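Long-range contact in nucleoprotein (Sendai virus, PDB 6M7D), which coats the viral RNA genome as a helical nucleocapsid, one subunit per six nucleotides, shielding it from nucleases and presenting it as template for transcription and replication: residues 33-38 with 68-73. Sequence-based numbering, arbitrary orientation.
Sequences STVSVF and HSQRGG
In this paramyxovirus nucleoprotein, an outermost strand, within this chain, of a mixed sheet packs on the first turns of helix 68-80. The short axes of 33-38 and 68-73 run nearly alongside, 30° apart and 7.1 Å at closest approach. One edge of the strand is hydrogen-bonded to strand 99-108, through S33, V35 and V37; S36 turns its backbone N and O the other way, and there a glutamine side chain takes the place of a neighbouring strand. Q70 sets off with CG anti to its backbone N (chi1 -162°), then bends at chi2 to lay its amide along the strand. S36 N donates to Q70 OE1 at 3.1 Å, while Q70 NE2 donates to S36 O at 3.0 Å. Both bonds are nearly straight and meet carbonyl lone pairs in plane, so the pair fixes the amide's rotation and satisfies both polar backbone atoms of S36. S77 OG is hydrogen-bonded to both F38 N and G73 O, a second polar link between strand and helix.

The van der Waals packing centres on V35, whose side chain points at the helix. Its CG1, anti to the backbone N, lies against the bare backbone of G73, 3.4 Å from its CA. Its other branch, CG2, reaches S69 OG at 3.7 Å, and S33 CB closes over the same serine. At the far end the F38 ring meets that of F74 with the planes about 15° apart and that of Y104 almost perpendicularly; V37 CG2 lies 4.0 Å from G73 O.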
# COMPACT_ATOMS: atom_id res chain seq x y z
N SER A 33 15.75 -11.32 13.51
CA SER A 33 16.01 -12.57 12.83
C SER A 33 17.07 -12.37 11.76
O SER A 33 17.22 -11.28 11.20
CB SER A 33 14.73 -13.12 12.20
OG SER A 33 13.86 -13.66 13.18
N THR A 34 17.81 -13.43 11.48
CA THR A 34 18.80 -13.43 10.42
C THR A 34 18.17 -14.10 9.20
O THR A 34 17.72 -15.24 9.28
CB THR A 34 20.09 -14.12 10.86
OG1 THR A 34 21.01 -14.17 9.77
CG2 THR A 34 19.83 -15.52 11.40
N VAL A 35 18.10 -13.36 8.10
CA VAL A 35 17.38 -13.80 6.91
C VAL A 35 18.36 -13.96 5.76
O VAL A 35 19.19 -13.08 5.51
CB VAL A 35 16.26 -12.81 6.55
CG1 VAL A 35 15.39 -13.40 5.50
CG2 VAL A 35 15.43 -12.47 7.76
N SER A 36 18.26 -15.09 5.07
CA SER A 36 19.08 -15.36 3.90
C SER A 36 18.43 -14.75 2.67
O SER A 36 17.29 -15.09 2.34
CB SER A 36 19.28 -16.87 3.71
OG SER A 36 19.64 -17.49 4.93
N VAL A 37 19.15 -13.86 2.01
CA VAL A 37 18.71 -13.25 0.76
C VAL A 37 19.65 -13.71 -0.34
O VAL A 37 20.87 -13.59 -0.20
CB VAL A 37 18.67 -11.72 0.86
CG1 VAL A 37 18.30 -11.12 -0.48
CG2 VAL A 37 17.69 -11.30 1.90
N PHE A 38 19.09 -14.21 -1.43
CA PHE A 38 19.87 -14.79 -2.52
C PHE A 38 19.86 -13.84 -3.70
O PHE A 38 18.80 -13.53 -4.25
CB PHE A 38 19.31 -16.16 -2.90
CG PHE A 38 19.19 -17.09 -1.75
CD1 PHE A 38 20.24 -17.91 -1.39
CD2 PHE A 38 18.03 -17.14 -1.00
CE1 PHE A 38 20.13 -18.76 -0.32
CE2 PHE A 38 17.92 -17.99 0.07
CZ PHE A 38 18.97 -18.80 0.41
N HIS A 68 8.39 -17.37 8.50
CA HIS A 68 7.88 -16.14 7.83
C HIS A 68 9.04 -15.20 7.51
O HIS A 68 9.01 -14.58 6.42
CB HIS A 68 6.79 -15.48 8.68
CG HIS A 68 5.43 -16.02 8.42
ND1 HIS A 68 4.52 -15.37 7.60
CD2 HIS A 68 4.81 -17.14 8.85
CE1 HIS A 68 3.41 -16.07 7.54
NE2 HIS A 68 3.56 -17.16 8.29
N SER A 69 10.03 -15.08 8.40
CA SER A 69 11.17 -14.23 8.09
C SER A 69 11.91 -14.74 6.86
O SER A 69 12.36 -13.95 6.03
CB SER A 69 12.11 -14.15 9.29
OG SER A 69 13.16 -15.09 9.17
N GLN A 70 12.03 -16.06 6.72
CA GLN A 70 12.73 -16.60 5.56
C GLN A 70 11.91 -16.41 4.29
O GLN A 70 12.45 -16.14 3.22
CB GLN A 70 13.05 -18.07 5.78
CG GLN A 70 14.13 -18.58 4.85
CD GLN A 70 15.20 -17.52 4.57
OE1 GLN A 70 15.95 -17.14 5.46
NE2 GLN A 70 15.25 -17.04 3.34
N ARG A 71 10.59 -16.56 4.39
CA ARG A 71 9.73 -16.28 3.25
C ARG A 71 9.81 -14.81 2.86
O ARG A 71 9.82 -14.46 1.68
CB ARG A 71 8.30 -16.69 3.56
CG ARG A 71 8.17 -18.13 3.96
CD ARG A 71 6.84 -18.39 4.62
NE ARG A 71 5.72 -18.06 3.75
CZ ARG A 71 4.45 -18.25 4.07
NH1 ARG A 71 4.14 -18.76 5.25
NH2 ARG A 71 3.49 -17.93 3.22
N GLY A 72 9.88 -13.92 3.86
CA GLY A 72 10.10 -12.52 3.56
C GLY A 72 11.44 -12.27 2.91
O GLY A 72 11.57 -11.37 2.08
N GLY A 73 12.45 -13.07 3.26
CA GLY A 73 13.74 -12.95 2.60
C GLY A 73 13.73 -13.46 1.18
O GLY A 73 14.46 -12.96 0.33